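Long-range contacts in glucuronoarabinoxylan endo-1,4-beta-xylanase (Clostridium papyrosolvens, PDB 4FMV), which is a family 30, subfamily 8 endoxylanase with altered substrate specificity, cleaving beta-1,4 linkages within xylan chains: residues Ala333-Phe338 with Thr373-Ala378; Gly39-Ser44 with Arg283-Gly288. All coordinates share one frame; numbering follows the deposited sequence. Where two conformers were deposited one is given.

In the fold
This chain is the catalytic part of a longer protein and combines a (beta/alpha)8 barrel with a beta-rich side domain. Contact 1 lies in the side domain, its centre about 28 Å from the centre of the chain, and is partly exposed; contact 2 is buried in the barrel, its centre about 12 Å from that of the chain. The two share no helix or strand, and their nearest atoms are about 11 Å apart. Their chemistry follows their place: contact 1 joins two antiparallel strands through four backbone hydrogen bonds, with one polar face and one face turned inward, whereas contact 2 seats a helix end and the following turn against another helix through apolar side chains and one tyrosine hydroxyl bond.

Contact 1: residues Ala333-Phe338 with Thr373-Ala378; sequences AVSQKF and TAQLPA
Val334 pairs with Leu376, and Gln336 with Ala374, as antiparallel hydrogen-bonded pairs, each exchanging two backbone bonds. All four are straight, with N-H...O angles from 160° to 172°; the bond from Leu376 N to Val334 O measures 2.8 Å. The intervening non-hydrogen-bonded pairs, Ser335 with Gln375 and Lys337 with Thr373, put their side chains on the other, polar face. Here the chain of Gln375 is bent at chi2 and its end comes nearer strand 334-341, with OE1 3.2 Å from Ser335 CB, touching carbon and not the hydroxyl. Lys337 and Thr373 cross obliquely, with Thr373 OG1 3.7 Å from Lys337 CB, while the amine of Lys337 reaches Ser371 OG. The other branch of Thr373 turns back over the strand pairing: its CG2 lies 3.5 Å from Gln336 O.

On the inward face, Leu376 CD1 packs at 3.9 Å against Gln336 CB. Gln336 holds CG anti to its backbone N, then bends at chi2 (65°), and its end leads away from strand 371-376. Its CG sits over one face of the Phe338 ring, 3.5 Å above the plane and offset toward the rim. Two acceptors fix the amide: NE2 donates to Lys337 O at 2.9 Å, nearly in the amide plane, and also to Ser3 O. The Phe338 ring presents its edge to Ala374, with CE2 4.3 Å from CB, and it stacks with Phe372. Beneath this face, strands 321-328 and 380-387 supply Ala326 and Phe384, both touching Leu376 and Phe338. Two strands paired edge to edge, their inward, largely apolar face laid on a second layer, are characteristic of the beta-sandwich side domain that accompanies the barrel in family 30 enzymes.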
loop_
_atom_site.group_PDB
_atom_site.type_symbol
_atom_site.label_atom_id
_atom_site.label_comp_id
_atom_site.label_asym_id
_atom_site.label_seq_id
_atom_site.Cartn_x
_atom_site.Cartn_y
_atom_site.Cartn_z
ATOM N N ALA A 333 -2.924 13.931 -26.535
ATOM C CA ALA A 333 -3.840 14.571 -25.597
ATOM C C ALA A 333 -5.294 14.373 -26.032
ATOM O O ALA A 333 -5.613 14.401 -27.227
ATOM C CB ALA A 333 -3.530 16.053 -25.458
ATOM N N VAL A 334 -6.172 14.178 -25.052
ATOM C CA VAL A 334 -7.596 14.000 -25.309
ATOM C C VAL A 334 -8.414 14.845 -24.336
ATOM O O VAL A 334 -8.029 15.005 -23.178
ATOM C CB VAL A 334 -8.009 12.521 -25.169
ATOM C CG1 VAL A 334 -9.525 12.383 -25.161
ATOM C CG2 VAL A 334 -7.406 11.692 -26.289
ATOM N N SER A 335 -9.525 15.401 -24.807
ATOM C CA SER A 335 -10.419 16.150 -23.937
ATOM C C SER A 335 -11.346 15.146 -23.251
ATOM O O SER A 335 -11.801 14.183 -23.884
ATOM C CB SER A 335 -11.237 17.155 -24.737
ATOM O OG SER A 335 -12.297 16.500 -25.409
ATOM N N GLN A 336 -11.610 15.357 -21.961
ATOM C CA GLN A 336 -12.550 14.506 -21.230
ATOM C C GLN A 336 -13.558 15.344 -20.445
ATOM O O GLN A 336 -13.182 16.250 -19.684
ATOM C CB GLN A 336 -11.818 13.545 -20.292
ATOM C CG GLN A 336 -12.760 12.635 -19.474
ATOM C CD GLN A 336 -13.553 11.668 -20.346
ATOM O OE1 GLN A 336 -12.979 10.785 -20.992
ATOM N NE2 GLN A 336 -14.871 11.829 -20.371
ATOM N N LYS A 337 -14.840 15.044 -20.638
ATOM C CA LYS A 337 -15.907 15.729 -19.911
ATOM C C LYS A 337 -16.282 14.925 -18.675
ATOM O O LYS A 337 -16.403 13.687 -18.726
ATOM C CB LYS A 337 -17.135 15.905 -20.803
ATOM C CG LYS A 337 -18.303 16.567 -20.098
ATOM C CD LYS A 337 -19.518 16.606 -20.999
ATOM C CE LYS A 337 -20.657 17.419 -20.389
ATOM N NZ LYS A 337 -20.374 18.872 -20.528
ATOM N N PHE A 338 -16.446 15.632 -17.561
ATOM C CA PHE A 338 -16.819 15.005 -16.306
ATOM C C PHE A 338 -18.130 15.603 -15.794
ATOM O O PHE A 338 -18.319 16.814 -15.863
ATOM C CB PHE A 338 -15.736 15.232 -15.256
ATOM C CG PHE A 338 -14.375 14.719 -15.645
ATOM C CD1 PHE A 338 -13.987 13.436 -15.311
ATOM C CD2 PHE A 338 -13.466 15.540 -16.297
ATOM C CE1 PHE A 338 -12.720 12.962 -15.635
ATOM C CE2 PHE A 338 -12.197 15.074 -16.634
ATOM C CZ PHE A 338 -11.829 13.781 -16.303
ATOM N N THR A 373 -14.939 20.243 -18.391
ATOM C CA THR A 373 -14.142 19.521 -19.376
ATOM C C THR A 373 -12.659 19.868 -19.234
ATOM O O THR A 373 -12.289 21.016 -18.977
ATOM C CB THR A 373 -14.626 19.793 -20.821
ATOM O OG1 THR A 373 -16.012 19.447 -20.936
ATOM C CG2 THR A 373 -13.812 18.977 -21.838
ATOM N N ALA A 374 -11.809 18.864 -19.390
ATOM C CA ALA A 374 -10.379 19.063 -19.232
ATOM C C ALA A 374 -9.616 18.399 -20.368
ATOM O O ALA A 374 -10.094 17.439 -20.962
ATOM C CB ALA A 374 -9.919 18.514 -17.870
ATOM N N GLN A 375 -8.447 18.940 -20.680
ATOM C CA GLN A 375 -7.482 18.273 -21.546
ATOM C C GLN A 375 -6.638 17.325 -20.706
ATOM O O GLN A 375 -6.061 17.735 -19.714
ATOM C CB GLN A 375 -6.549 19.303 -22.181
ATOM C CG GLN A 375 -7.241 20.217 -23.178
ATOM C CD GLN A 375 -7.718 19.456 -24.395
ATOM O OE1 GLN A 375 -8.925 19.342 -24.632
ATOM N NE2 GLN A 375 -6.769 18.909 -25.169
ATOM N N LEU A 376 -6.564 16.061 -21.100
ATOM C CA LEU A 376 -5.642 15.121 -20.461
ATOM C C LEU A 376 -4.436 14.924 -21.386
ATOM O O LEU A 376 -4.580 14.369 -22.482
ATOM C CB LEU A 376 -6.326 13.776 -20.214
ATOM C CG LEU A 376 -7.672 13.788 -19.493
ATOM C CD1 LEU A 376 -8.229 12.362 -19.402
ATOM C CD2 LEU A 376 -7.534 14.440 -18.105
ATOM N N PRO A 377 -3.249 15.394 -20.965
ATOM C CA PRO A 377 -2.070 15.264 -21.827
ATOM C C PRO A 377 -1.752 13.802 -22.171
ATOM O O PRO A 377 -2.149 12.885 -21.433
ATOM C CB PRO A 377 -0.953 15.876 -20.979
ATOM C CG PRO A 377 -1.673 16.875 -20.081
ATOM C CD PRO A 377 -2.959 16.165 -19.736
ATOM N N ALA A 378 -1.054 13.592 -23.286
ATOM C CA ALA A 378 -0.578 12.263 -23.663
ATOM C C ALA A 378 0.200 11.656 -22.515
ATOM O O ALA A 378 0.957 12.351 -21.857
ATOM C CB ALA A 378 0.315 12.340 -24.916
#

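Contact 2: residues Gly39-Ser44 with Arg283-Gly288; sequences GDLGYS and RAYVLG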
loop_
_atom_site.group_PDB
_atom_site.type_symbol
_atom_site.label_atom_id
_atom_site.label_comp_id
_atom_site.label_asym_id
_atom_site.label_seq_id
_atom_site.Cartn_x
_atom_site.Cartn_y
_atom_site.Cartn_z
ATOM N N GLY A 39 5.546 14.817 4.082
ATOM C CA GLY A 39 4.964 16.153 3.966
ATOM C C GLY A 39 4.470 16.689 2.628
ATOM O O GLY A 39 3.259 16.812 2.422
ATOM N N ASP A 40 5.388 16.838 1.666
ATOM C CA ASP A 40 5.096 17.474 0.378
ATOM C C ASP A 40 4.125 16.616 -0.415
ATOM O O ASP A 40 3.141 17.133 -0.913
ATOM C CB ASP A 40 6.365 17.678 -0.491
ATOM C CG ASP A 40 7.313 18.752 0.068
ATOM O OD1 ASP A 40 6.898 19.519 0.953
ATOM O OD2 ASP A 40 8.473 18.826 -0.382
ATOM N N LEU A 41 4.430 15.325 -0.556
ATOM C CA LEU A 41 3.556 14.413 -1.299
ATOM C C LEU A 41 2.478 13.739 -0.449
ATOM O O LEU A 41 1.689 12.938 -0.962
ATOM C CB LEU A 41 4.361 13.344 -2.033
ATOM C CG LEU A 41 5.469 13.878 -2.938
ATOM C CD1 LEU A 41 6.140 12.759 -3.729
ATOM C CD2 LEU A 41 4.966 14.965 -3.869
ATOM N N GLY A 42 2.468 14.031 0.847
ATOM C CA GLY A 42 1.396 13.582 1.722
ATOM C C GLY A 42 1.223 12.075 1.898
ATOM O O GLY A 42 0.107 11.620 2.176
ATOM N N TYR A 43 2.296 11.292 1.760
ATOM C CA TYR A 43 2.181 9.844 1.998
ATOM C C TYR A 43 1.634 9.598 3.408
ATOM O O TYR A 43 2.086 10.207 4.395
ATOM C CB TYR A 43 3.505 9.113 1.864
ATOM C CG TYR A 43 4.066 9.012 0.479
ATOM C CD1 TYR A 43 3.535 9.742 -0.570
ATOM C CD2 TYR A 43 5.129 8.156 0.216
ATOM C CE1 TYR A 43 4.091 9.654 -1.853
ATOM C CE2 TYR A 43 5.682 8.075 -1.042
ATOM C CZ TYR A 43 5.158 8.809 -2.073
ATOM O OH TYR A 43 5.731 8.707 -3.335
ATOM N N SER A 44 0.580 8.790 3.469
ATOM C CA SER A 44 -0.117 8.474 4.714
ATOM C C SER A 44 0.178 7.098 5.367
ATOM O O SER A 44 -0.452 6.742 6.354
ATOM C CB SER A 44 -1.611 8.684 4.492
ATOM O OG SER A 44 -1.982 7.953 3.339
ATOM N N ARG A 283 8.367 8.535 -10.194
ATOM C CA ARG A 283 7.471 7.530 -9.627
ATOM C C ARG A 283 6.879 7.956 -8.286
ATOM O O ARG A 283 5.731 7.613 -7.983
ATOM C CB ARG A 283 8.176 6.171 -9.480
ATOM C CG ARG A 283 8.340 5.382 -10.785
ATOM C CD ARG A 283 9.511 4.411 -10.648
ATOM N NE ARG A 283 10.760 5.162 -10.652
ATOM C CZ ARG A 283 11.924 4.708 -10.211
ATOM N NH1 ARG A 283 12.015 3.495 -9.709
ATOM N NH2 ARG A 283 12.998 5.489 -10.261
ATOM N N ALA A 284 7.639 8.712 -7.491
ATOM C CA ALA A 284 7.124 9.208 -6.208
ATOM C C ALA A 284 5.931 10.131 -6.422
ATOM O O ALA A 284 4.967 10.096 -5.661
ATOM C CB ALA A 284 8.232 9.946 -5.418
ATOM N N TYR A 285 6.011 10.961 -7.455
ATOM C CA TYR A 285 4.940 11.893 -7.801
ATOM C C TYR A 285 3.716 11.164 -8.380
ATOM O O TYR A 285 2.577 11.549 -8.103
ATOM C CB TYR A 285 5.446 12.945 -8.774
ATOM C CG TYR A 285 6.548 13.822 -8.198
ATOM C CD1 TYR A 285 6.239 14.955 -7.454
ATOM C CD2 TYR A 285 7.886 13.510 -8.387
ATOM C CE1 TYR A 285 7.239 15.769 -6.927
ATOM C CE2 TYR A 285 8.909 14.326 -7.860
ATOM C CZ TYR A 285 8.571 15.444 -7.127
ATOM O OH TYR A 285 9.547 16.263 -6.604
ATOM N N VAL A 286 3.943 10.102 -9.154
ATOM C CA VAL A 286 2.828 9.260 -9.595
ATOM C C VAL A 286 2.015 8.810 -8.372
ATOM O O VAL A 286 0.792 8.953 -8.340
ATOM C CB VAL A 286 3.296 8.007 -10.352
ATOM C CG1 VAL A 286 2.083 7.027 -10.573
ATOM C CG2 VAL A 286 3.964 8.387 -11.679
ATOM N N LEU A 287 2.690 8.269 -7.361
ATOM C CA LEU A 287 1.983 7.836 -6.157
ATOM C C LEU A 287 1.361 9.024 -5.431
ATOM O O LEU A 287 0.267 8.912 -4.860
ATOM C CB LEU A 287 2.893 7.023 -5.230
ATOM C CG LEU A 287 2.267 6.424 -3.969
ATOM C CD1 LEU A 287 1.194 5.407 -4.349
ATOM C CD2 LEU A 287 3.339 5.748 -3.109
ATOM N N GLY A 288 2.048 10.166 -5.458
ATOM C CA GLY A 288 1.535 11.378 -4.834
ATOM C C GLY A 288 0.236 11.926 -5.423
ATOM O O GLY A 288 -0.532 12.599 -4.723
#
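The Tyr43 hydroxyl donates a hydrogen bond to the backbone carbonyl oxygen of Ala284, the one hydrogen bond between segments 39-44 and 283-288. The OH-to-O distance is 2.8 Å, and the donor lies in the carbonyl plane on a lone pair, at a C=O...donor angle of 108°. Ala284 O also takes the regular helical bond from Gly288 N at 2.9 Å, so two donors grip it and the tyrosine joins the helix without displacing its own pairing.

The same ring carries a CH-pi contact. Leu287 CD2 stands over one face, 4.1 Å from the Tyr43 ring centroid and 27° off the normal, while Ala284 O lies at the ring's edge. Tyr38 meets the ring edge-to-face.

These residues join neighbouring parts of the (beta/alpha)8 barrel wall: the end of helix 31-40, which follows the first barrel strand, and helix 282-291, which follows the last. Gly42, just beyond helix 31-40, is the first residue to leave helical phi/psi, with positive phi, and the chain runs on through Tyr43 to strand 45-49.

Apolar contacts belong mainly to Leu41, whose two methyls divide the work. CD1 rests on Ala284, 3.5 Å from its O and 3.9 Å from its CB, and CD2 lies 3.8 Å from Tyr285 CD1, the Leu41 and Tyr285 side chains crossing at about a right angle. The CA atoms of Leu41 and Gly288 are the nearest such pair of the two segments, at 5.1 Å.

Charged groups extend the join beyond the segments: Lys292 NZ bonds to Gly39 O and Asp40 O, and Arg295 NH1 to Gly42 O.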